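Local coordinates for GMP reductase (Trypanosoma brucei brucei, PDB 6JIG), which probably catalyses the irreversible NADPH-dependent deamination of GMP to IMP in its barrel domain, and also binds guanine nucleotides at its cystathionine-beta-synthase (CBS) domains, at residues A[97-102]-A[206-211]; A[101-106]-A[125-130]; A[299-304]-A[339-344]. The protein carries 1 engineered substitution. One frame throughout, in Å; residues are numbered along the deposited sequence.

Contact 1 (A[97-102]-A[206-211]); sequences FLIESP and LVTLSD. With 5GP (guanosine-5'-monophosphate), chain C.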
loop_
_atom_site.group_PDB
_atom_site.type_symbol
_atom_site.label_atom_id
_atom_site.label_comp_id
_atom_site.label_asym_id
_atom_site.label_seq_id
_atom_site.Cartn_x
_atom_site.Cartn_y
_atom_site.Cartn_z
ATOM N N PHE A 97 43.872 8.567 35.694
ATOM C CA PHE A 97 45.248 9.068 35.710
ATOM C C PHE A 97 46.074 8.079 36.524
ATOM O O PHE A 97 46.894 7.339 35.973
ATOM C CB PHE A 97 45.337 10.491 36.260
ATOM C CG PHE A 97 46.746 11.019 36.287
ATOM C CD1 PHE A 97 47.505 11.042 35.128
ATOM C CD2 PHE A 97 47.323 11.453 37.469
ATOM C CE1 PHE A 97 48.824 11.506 35.136
ATOM C CE2 PHE A 97 48.635 11.923 37.483
ATOM C CZ PHE A 97 49.381 11.949 36.309
ATOM N N LEU A 98 45.832 8.024 37.828
ATOM C CA LEU A 98 46.403 6.987 38.682
ATOM C C LEU A 98 45.418 5.826 38.741
ATOM O O LEU A 98 44.307 5.973 39.260
ATOM C CB LEU A 98 46.683 7.523 40.084
ATOM C CG LEU A 98 47.648 8.701 40.241
ATOM C CD1 LEU A 98 47.885 8.957 41.728
ATOM C CD2 LEU A 98 48.955 8.433 39.548
ATOM N N ILE A 99 45.812 4.678 38.198
ATOM C CA ILE A 99 44.969 3.489 38.271
ATOM C C ILE A 99 45.113 2.880 39.657
ATOM O O ILE A 99 46.204 2.440 40.043
ATOM C CB ILE A 99 45.337 2.472 37.182
ATOM C CG1 ILE A 99 45.254 3.117 35.800
ATOM C CG2 ILE A 99 44.423 1.257 37.265
ATOM C CD1 ILE A 99 45.968 2.316 34.710
ATOM N N GLU A 100 44.015 2.851 40.410
ATOM C CA GLU A 100 44.026 2.200 41.706
ATOM C C GLU A 100 43.817 0.704 41.522
ATOM O O GLU A 100 43.149 0.262 40.583
ATOM C CB GLU A 100 42.949 2.784 42.622
ATOM C CG GLU A 100 43.192 4.240 43.015
ATOM C CD GLU A 100 42.289 4.710 44.157
ATOM O OE1 GLU A 100 41.409 3.933 44.591
ATOM O OE2 GLU A 100 42.461 5.861 44.616
ATOM N N SER A 101 44.416 -0.073 42.419
ATOM C CA SER A 101 44.350 -1.530 42.385
ATOM C C SER A 101 44.579 -2.101 40.980
ATOM O O SER A 101 43.742 -2.852 40.466
ATOM C CB SER A 101 43.023 -2.011 42.947
ATOM O OG SER A 101 42.785 -1.423 44.211
ATOM N N PRO A 102 45.696 -1.762 40.336
ATOM C CA PRO A 102 45.946 -2.292 38.990
ATOM C C PRO A 102 45.988 -3.813 39.020
ATOM O O PRO A 102 46.330 -4.432 40.034
ATOM C CB PRO A 102 47.304 -1.684 38.611
ATOM C CG PRO A 102 47.973 -1.426 39.914
ATOM C CD PRO A 102 46.875 -1.069 40.888
ATOM N N LEU A 206 49.278 2.512 38.968
ATOM C CA LEU A 206 49.879 2.400 37.649
ATOM C C LEU A 206 49.451 3.596 36.815
ATOM O O LEU A 206 48.281 3.997 36.854
ATOM C CB LEU A 206 49.467 1.091 36.963
ATOM C CG LEU A 206 49.872 0.975 35.495
ATOM C CD1 LEU A 206 51.406 0.839 35.406
ATOM C CD2 LEU A 206 49.154 -0.207 34.829
ATOM N N VAL A 207 50.397 4.176 36.076
ATOM C CA VAL A 207 50.097 5.191 35.073
ATOM C C VAL A 207 50.492 4.635 33.712
ATOM O O VAL A 207 51.610 4.136 33.543
ATOM C CB VAL A 207 50.822 6.519 35.355
ATOM C CG1 VAL A 207 50.276 7.618 34.442
ATOM C CG2 VAL A 207 50.679 6.907 36.825
ATOM N N THR A 208 49.574 4.710 32.747
ATOM C CA THR A 208 49.805 4.173 31.415
ATOM C C THR A 208 49.876 5.288 30.382
ATOM O O THR A 208 49.241 6.340 30.522
ATOM C CB THR A 208 48.704 3.190 31.000
ATOM O OG1 THR A 208 47.502 3.917 30.735
ATOM C CG2 THR A 208 48.442 2.197 32.091
ATOM N N LEU A 209 50.643 5.024 29.326
ATOM C CA LEU A 209 50.767 5.974 28.231
ATOM C C LEU A 209 49.412 6.277 27.607
ATOM O O LEU A 209 49.140 7.424 27.230
ATOM C CB LEU A 209 51.735 5.423 27.186
ATOM C CG LEU A 209 51.860 6.129 25.845
ATOM C CD1 LEU A 209 52.361 7.554 26.040
ATOM C CD2 LEU A 209 52.791 5.347 24.941
ATOM N N SER A 210 48.548 5.258 27.489
ATOM C CA SER A 210 47.222 5.472 26.905
ATOM C C SER A 210 46.469 6.565 27.643
ATOM O O SER A 210 45.839 7.428 27.024
ATOM C CB SER A 210 46.406 4.173 26.935
ATOM O OG SER A 210 47.009 3.168 26.144
ATOM N N ASP A 211 46.503 6.521 28.972
ATOM C CA ASP A 211 45.810 7.520 29.777
ATOM C C ASP A 211 46.478 8.881 29.660
ATOM O O ASP A 211 45.799 9.910 29.605
ATOM C CB ASP A 211 45.776 7.074 31.235
ATOM C CG ASP A 211 44.812 5.938 31.478
ATOM O OD1 ASP A 211 43.725 5.937 30.865
ATOM O OD2 ASP A 211 45.125 5.051 32.298
HETATM P P 5GP C . 46.095 -0.441 27.305
HETATM O O1P 5GP C . 47.141 0.435 26.655
HETATM O O2P 5GP C . 46.503 -1.023 28.643
HETATM O O3P 5GP C . 45.247 -1.295 26.382
HETATM O "O5'" 5GP C . 45.032 0.588 27.865
HETATM C "C5'" 5GP C . 44.846 0.647 29.260
HETATM C "C4'" 5GP C . 43.549 1.299 29.616
HETATM O "O4'" 5GP C . 42.876 0.434 30.580
HETATM C "C3'" 5GP C . 43.755 2.644 30.306
HETATM O "O3'" 5GP C . 42.709 3.556 29.971
HETATM C "C2'" 5GP C . 43.707 2.262 31.782
HETATM O "O2'" 5GP C . 43.389 3.306 32.675
HETATM C "C1'" 5GP C . 42.660 1.147 31.778
HETATM N N9 5GP C . 42.809 0.249 32.920
HETATM C C8 5GP C . 41.926 0.156 33.927
HETATM N N7 5GP C . 42.388 -0.707 34.848
HETATM C C5 5GP C . 43.602 -1.143 34.429
HETATM C C6 5GP C . 44.525 -2.026 34.971
HETATM O O6 5GP C . 44.288 -2.582 36.063
HETATM N N1 5GP C . 45.664 -2.272 34.314
HETATM C C2 5GP C . 45.928 -1.685 33.136
HETATM N N2 5GP C . 47.103 -1.973 32.517
HETATM N N3 5GP C . 45.037 -0.814 32.568
HETATM C C4 5GP C . 43.870 -0.532 33.208
HETATM O O HOH W 1 47.129 5.745 33.816
#

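Contact 2 (A[101-106]-A[125-130]); sequences SPRIIL and GGVGCL. With 5GP (guanosine-5'-monophosphate), chain C.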
loop_
_atom_site.group_PDB
_atom_site.type_symbol
_atom_site.label_atom_id
_atom_site.label_comp_id
_atom_site.label_asym_id
_atom_site.label_seq_id
_atom_site.Cartn_x
_atom_site.Cartn_y
_atom_site.Cartn_z
ATOM N N SER A 101 44.416 -0.073 42.419
ATOM C CA SER A 101 44.350 -1.530 42.385
ATOM C C SER A 101 44.579 -2.101 40.980
ATOM O O SER A 101 43.742 -2.852 40.466
ATOM C CB SER A 101 43.023 -2.011 42.947
ATOM O OG SER A 101 42.785 -1.423 44.211
ATOM N N PRO A 102 45.696 -1.762 40.336
ATOM C CA PRO A 102 45.946 -2.292 38.990
ATOM C C PRO A 102 45.988 -3.813 39.020
ATOM O O PRO A 102 46.330 -4.432 40.034
ATOM C CB PRO A 102 47.304 -1.684 38.611
ATOM C CG PRO A 102 47.973 -1.426 39.914
ATOM C CD PRO A 102 46.875 -1.069 40.888
ATOM N N ARG A 103 45.594 -4.416 37.902
ATOM C CA ARG A 103 45.527 -5.870 37.827
ATOM C C ARG A 103 46.928 -6.471 37.855
ATOM O O ARG A 103 47.860 -5.960 37.218
ATOM C CB ARG A 103 44.786 -6.312 36.561
ATOM C CG ARG A 103 43.380 -5.707 36.397
ATOM C CD ARG A 103 42.486 -6.046 37.594
ATOM N NE ARG A 103 42.155 -7.465 37.622
ATOM C CZ ARG A 103 41.537 -8.077 38.623
ATOM N NH1 ARG A 103 41.160 -7.396 39.699
ATOM N NH2 ARG A 103 41.285 -9.379 38.541
ATOM N N ILE A 104 47.073 -7.573 38.597
ATOM C CA ILE A 104 48.377 -8.178 38.831
ATOM C C ILE A 104 48.326 -9.658 38.478
ATOM O O ILE A 104 47.267 -10.236 38.246
ATOM C CB ILE A 104 48.867 -7.983 40.286
ATOM C CG1 ILE A 104 47.780 -8.321 41.303
ATOM C CG2 ILE A 104 49.317 -6.564 40.501
ATOM C CD1 ILE A 104 47.662 -9.767 41.642
ATOM N N ILE A 105 49.507 -10.271 38.467
ATOM C CA ILE A 105 49.648 -11.700 38.232
ATOM C C ILE A 105 50.913 -12.149 38.950
ATOM O O ILE A 105 51.786 -11.339 39.269
ATOM C CB ILE A 105 49.704 -12.015 36.720
ATOM C CG1 ILE A 105 49.440 -13.498 36.460
ATOM C CG2 ILE A 105 51.026 -11.535 36.120
ATOM C CD1 ILE A 105 49.274 -13.826 35.008
ATOM N N LEU A 106 51.006 -13.461 39.213
ATOM C CA LEU A 106 52.160 -13.981 39.941
ATOM C C LEU A 106 53.154 -14.630 38.982
ATOM O O LEU A 106 52.771 -15.101 37.904
ATOM C CB LEU A 106 51.704 -14.992 40.997
ATOM C CG LEU A 106 50.566 -14.457 41.876
ATOM C CD1 LEU A 106 49.912 -15.567 42.691
ATOM C CD2 LEU A 106 51.052 -13.340 42.782
ATOM N N GLY A 125 36.793 -4.351 27.134
ATOM C CA GLY A 125 38.048 -4.454 26.424
ATOM C C GLY A 125 39.192 -5.031 27.239
ATOM O O GLY A 125 40.297 -5.172 26.704
ATOM N N GLY A 126 38.962 -5.386 28.507
ATOM C CA GLY A 126 40.066 -5.882 29.322
ATOM C C GLY A 126 41.097 -4.800 29.643
ATOM O O GLY A 126 40.829 -3.599 29.582
ATOM N N VAL A 127 42.302 -5.252 30.006
ATOM C CA VAL A 127 43.406 -4.363 30.341
ATOM C C VAL A 127 44.609 -4.747 29.486
ATOM O O VAL A 127 44.675 -5.840 28.920
ATOM C CB VAL A 127 43.757 -4.399 31.847
ATOM C CG1 VAL A 127 42.543 -3.991 32.692
ATOM C CG2 VAL A 127 44.236 -5.786 32.256
ATOM N N GLY A 128 45.559 -3.822 29.373
ATOM C CA GLY A 128 46.651 -4.013 28.438
ATOM C C GLY A 128 47.919 -4.560 29.056
ATOM O O GLY A 128 48.810 -5.039 28.353
ATOM N N CYS A 129 48.014 -4.511 30.373
ATOM C CA CYS A 129 49.188 -5.047 31.022
ATOM C C CYS A 129 48.785 -5.583 32.384
ATOM O O CYS A 129 47.738 -5.230 32.935
ATOM C CB CYS A 129 50.299 -3.981 31.090
ATOM S SG CYS A 129 50.237 -2.896 32.507
ATOM N N LEU A 130 49.589 -6.511 32.888
ATOM C CA LEU A 130 49.473 -7.008 34.247
ATOM C C LEU A 130 50.814 -6.800 34.930
ATOM O O LEU A 130 51.863 -7.091 34.346
ATOM C CB LEU A 130 49.102 -8.501 34.287
ATOM C CG LEU A 130 47.903 -9.000 33.477
ATOM C CD1 LEU A 130 47.858 -10.531 33.492
ATOM C CD2 LEU A 130 46.597 -8.416 34.017
HETATM P P 5GP C . 46.095 -0.441 27.305
HETATM O O1P 5GP C . 47.141 0.435 26.655
HETATM O O2P 5GP C . 46.503 -1.023 28.643
HETATM O O3P 5GP C . 45.247 -1.295 26.382
HETATM O "O5'" 5GP C . 45.032 0.588 27.865
HETATM C "C5'" 5GP C . 44.846 0.647 29.260
HETATM C "C4'" 5GP C . 43.549 1.299 29.616
HETATM O "O4'" 5GP C . 42.876 0.434 30.580
HETATM C "C3'" 5GP C . 43.755 2.644 30.306
HETATM O "O3'" 5GP C . 42.709 3.556 29.971
HETATM C "C2'" 5GP C . 43.707 2.262 31.782
HETATM O "O2'" 5GP C . 43.389 3.306 32.675
HETATM C "C1'" 5GP C . 42.660 1.147 31.778
HETATM N N9 5GP C . 42.809 0.249 32.920
HETATM C C8 5GP C . 41.926 0.156 33.927
HETATM N N7 5GP C . 42.388 -0.707 34.848
HETATM C C5 5GP C . 43.602 -1.143 34.429
HETATM C C6 5GP C . 44.525 -2.026 34.971
HETATM O O6 5GP C . 44.288 -2.582 36.063
HETATM N N1 5GP C . 45.664 -2.272 34.314
HETATM C C2 5GP C . 45.928 -1.685 33.136
HETATM N N2 5GP C . 47.103 -1.973 32.517
HETATM N N3 5GP C . 45.037 -0.814 32.568
HETATM C C4 5GP C . 43.870 -0.532 33.208
HETATM O O HOH W 2 47.652 -3.944 35.328
#

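Contact 3 (A[299-304]-A[339-344]); sequences ALIDAG and RVARRR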
loop_
_atom_site.group_PDB
_atom_site.type_symbol
_atom_site.label_atom_id
_atom_site.label_comp_id
_atom_site.label_asym_id
_atom_site.label_seq_id
_atom_site.Cartn_x
_atom_site.Cartn_y
_atom_site.Cartn_z
ATOM N N ALA A 299 8.839 23.239 44.266
ATOM C CA ALA A 299 8.792 22.259 45.347
ATOM C C ALA A 299 10.057 21.410 45.385
ATOM O O ALA A 299 10.598 21.122 46.465
ATOM C CB ALA A 299 7.549 21.371 45.193
ATOM N N LEU A 300 10.532 20.975 44.223
ATOM C CA LEU A 300 11.721 20.138 44.213
ATOM C C LEU A 300 12.962 20.949 44.572
ATOM O O LEU A 300 13.843 20.453 45.283
ATOM C CB LEU A 300 11.882 19.445 42.856
ATOM C CG LEU A 300 10.936 18.265 42.554
ATOM C CD1 LEU A 300 11.434 17.519 41.331
ATOM C CD2 LEU A 300 10.849 17.314 43.722
ATOM N N ILE A 301 13.037 22.203 44.117
ATOM C CA ILE A 301 14.151 23.060 44.519
ATOM C C ILE A 301 14.131 23.288 46.030
ATOM O O ILE A 301 15.170 23.212 46.700
ATOM C CB ILE A 301 14.123 24.390 43.750
ATOM C CG1 ILE A 301 14.375 24.155 42.253
ATOM C CG2 ILE A 301 15.166 25.353 44.326
ATOM C CD1 ILE A 301 14.069 25.362 41.404
ATOM N N ASP A 302 12.952 23.580 46.588
ATOM C CA ASP A 302 12.838 23.771 48.033
ATOM C C ASP A 302 13.199 22.503 48.799
ATOM O O ASP A 302 13.661 22.581 49.946
ATOM C CB ASP A 302 11.414 24.214 48.398
ATOM C CG ASP A 302 11.117 25.654 47.998
ATOM O OD1 ASP A 302 12.051 26.408 47.662
ATOM O OD2 ASP A 302 9.928 26.028 48.014
ATOM N N ALA A 303 12.990 21.329 48.198
ATOM C CA ALA A 303 13.402 20.091 48.844
ATOM C C ALA A 303 14.907 19.866 48.779
ATOM O O ALA A 303 15.398 18.933 49.421
ATOM C CB ALA A 303 12.673 18.892 48.229
ATOM N N GLY A 304 15.638 20.696 48.035
ATOM C CA GLY A 304 17.081 20.612 47.947
ATOM C C GLY A 304 17.664 20.103 46.637
ATOM O O GLY A 304 18.881 19.885 46.575
ATOM N N ARG A 339 11.994 29.155 34.072
ATOM C CA ARG A 339 11.786 30.486 34.641
ATOM C C ARG A 339 11.966 30.465 36.155
ATOM O O ARG A 339 12.622 31.343 36.726
ATOM C CB ARG A 339 10.390 31.016 34.286
ATOM C CG ARG A 339 10.260 32.527 34.475
ATOM C CD ARG A 339 8.804 32.994 34.417
ATOM N N VAL A 340 11.387 29.465 36.821
ATOM C CA VAL A 340 11.541 29.336 38.266
ATOM C C VAL A 340 12.972 28.946 38.610
ATOM O O VAL A 340 13.603 29.531 39.502
ATOM C CB VAL A 340 10.536 28.308 38.819
ATOM C CG1 VAL A 340 10.855 27.973 40.267
ATOM C CG2 VAL A 340 9.102 28.826 38.672
ATOM N N ALA A 341 13.499 27.938 37.913
ATOM C CA ALA A 341 14.792 27.371 38.279
ATOM C C ALA A 341 15.928 28.361 38.050
ATOM O O ALA A 341 16.879 28.403 38.841
ATOM C CB ALA A 341 15.040 26.078 37.506
ATOM N N ARG A 342 15.854 29.164 36.984
ATOM C CA ARG A 342 16.939 30.110 36.710
ATOM C C ARG A 342 17.098 31.111 37.847
ATOM O O ARG A 342 18.216 31.532 38.156
ATOM C CB ARG A 342 16.696 30.840 35.381
ATOM N N ARG A 343 15.998 31.491 38.496
ATOM C CA ARG A 343 16.093 32.445 39.591
ATOM C C ARG A 343 16.707 31.816 40.831
ATOM O O ARG A 343 17.260 32.534 41.669
ATOM C CB ARG A 343 14.708 33.030 39.884
ATOM C CG ARG A 343 14.163 33.818 38.681
ATOM C CD ARG A 343 12.696 34.247 38.784
ATOM N NE ARG A 343 12.307 34.975 37.568
ATOM C CZ ARG A 343 11.053 35.207 37.178
ATOM N NH1 ARG A 343 10.030 34.768 37.903
ATOM N NH2 ARG A 343 10.822 35.872 36.051
ATOM N N ARG A 344 16.669 30.493 40.943
ATOM C CA ARG A 344 17.247 29.788 42.076
ATOM C C ARG A 344 18.602 29.155 41.764
ATOM O O ARG A 344 19.198 28.540 42.658
ATOM C CB ARG A 344 16.270 28.713 42.577
ATOM C CG ARG A 344 14.880 29.244 42.945
ATOM C CD ARG A 344 14.909 29.980 44.290
ATOM N NE ARG A 344 15.255 29.103 45.408
ATOM C CZ ARG A 344 14.380 28.367 46.083
ATOM N NH1 ARG A 344 13.093 28.384 45.749
ATOM N NH2 ARG A 344 14.788 27.600 47.087
#

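Contact 1 (A[97-102]-A[206-211])
Ile99 and Leu206 lie side by side where the short strand 99-100 borders strand 203-208, at the edge of a small antiparallel sheet of the CBS module, and both send methyl groups over one face of the bound GMP base. Their backbones are joined by Ile99 N to Leu206 O, 2.9 Å with an N-H...O angle of 163°, and by a longer return bond from Leu206 N to Ile99 O.

The branches of Ile99 divide the work. CG1 lies beside the backbone N (chi1 -56°), which puts CG2 anti to that N; CG2 stands about 3.5 Å above the purine plane near C5 and N7. The other arm carries CD1 past Leu206 O to within 3.6 Å of Thr208 CG2, under the ribose. Leu206 uses CD2, 3.6 Å from the amino N2 of GMP and on the same side of the base, while its CB packs against the Pro102 ring. Facing away from the nucleotide, Leu98 CD2 meets Val207 CG2 at 3.6 Å, the two side chains crossing at a slant; the Phe97 ring approaches Val207 CG1 obliquely, beside helix 179-189.

Beyond the strand, helix 209-216 starts with Thr208 as N-cap, OG1 accepting from Asp211 N. This first turn presents Asp211 to the sugar and Ser210 to the phosphate, as in other nucleotide-binding CBS domains. Ser210 OG donates to O1P at 2.8 Å. Asp211 OD2 accepts from O2' at a modelled 2.5 Å, so short that the exact length is doubtful, and OD1 lies beside O3'. A water meets Asp211 OD2 on the side away from O2', donating to it at 2.6 Å and to Phe97 O, and accepting from Thr208 N.

Contact 2 (A[101-106]-A[125-130])
Leu130 packs its two terminal methyls against different residues of 101-106, in the beta-alpha-beta unit of the first CBS motif, where strand 104-105 runs parallel to strand 129-133. The apolar part is small. Leu130 CD1 meets Ile105 CD1 at 3.9 Å, the chains slanting across each other, and CD2 lies 3.8 Å from Arg103 CB. Val127 adds CG1, set beside its backbone N (chi1 -59°) and 3.5 Å from C5 of GMP, beneath the base face opposite to the one that Ile99 covers. The purine is thus clamped between two branched side chains.

Direct polar contact between the segments is slight: a bent CA-H...O contact from Leu130 CA to Arg103 O, 3.5 Å. The real polar link is a water that donates to Arg103 O at 2.8 Å and to Cys129 O at 2.7 Å, while accepting from GMP N1 at 2.8 Å.

Hydrogen bonds to the ligand complete the polar set. Arg103 N donates to O6 at 2.9 Å with an angle of 157°, and Cys129 O takes a weak bond from N2. Gly128, lacking CB, brings its CA close to O2P of the phosphate.

A cation-pi contact stands apart from these: the Arg103 side chain bends at chi2 and chi3, and its charged end meets Trp120.

Along O6, N1 and N2 donors face acceptors, though the N2 bond is weak: O6 receives a backbone N-H, N1-H reaches a water whose hydrogens are both committed to carbonyls, and N2 faces a carbonyl. Within these two segments, then, the base is read by main-chain atoms and a water, and the side chains of Val127 and Leu130 supply packing.

Contact 3 (A[299-304]-A[339-344])
Two neighbouring outer helices of the TIM barrel, 294-302 and 330-344, meet near their C-terminal ends, where Ile301 and Asp302 of the first receive Arg344 of the second. The barrel strand 307-310 lies beneath them, and its Leu308 touches both Ile301 and Ala341.

Ile301 is the apolar centre. Its CD1 reaches the second helix backbone, 3.8 Å from Ala341 CA, with Val340 CG1 a little farther off. The other branch, CG2, is turned to Arg344: it sits 3.5 Å above the guanidinium plane, over its centre. The Arg344 chain bends at chi2 (-76°), which turns CD aside, and again at chi3; its guanidinium lies across this methyl, the two side chains crossing at a slant.

The edge of the same guanidinium carries the charge contact. Asp302 OD1 lies in its plane and is gripped end-on by two nitrogens, NH1 at 2.9 Å and NH2 at 3.0 Å, a salt bridge in which one oxygen accepts twice. Glu298 OE2, one turn back, makes a further salt bridge with NH1, and the cation may offset the repulsion between these two close acids.

A Schellman motif follows, with Gly304 at positive phi (108°) and its N bonded to Ile301 O. The carboxylate and guanidinium planes are 36° apart; NH2 meets OD1 nearly along its C-O bond, and NH1 comes from the syn side, tilted out of the carboxylate plane.

From the N terminus the chain builds barrel strands 49-51 and 72-75, then leaves for the CBS module. Contacts 1 and 2 start on overlapping residues, sharing Ser101 and Pro102. Contact 2 closes first, a short loop through helix 111-118 that runs within the span of contact 1; contact 1 closes about eighty residues later, bringing strand 203-208, in the second CBS motif, back to strand 99-100. They touch where Leu206 meets Cys129, and both hold one GMP. The chain rejoins the barrel at strand 232-235. Contact 3 closes a separate loop through strand 307-310, joining two outer barrel helices, its centre about 40 Å from that of contact 1 and 46 Å from that of contact 2.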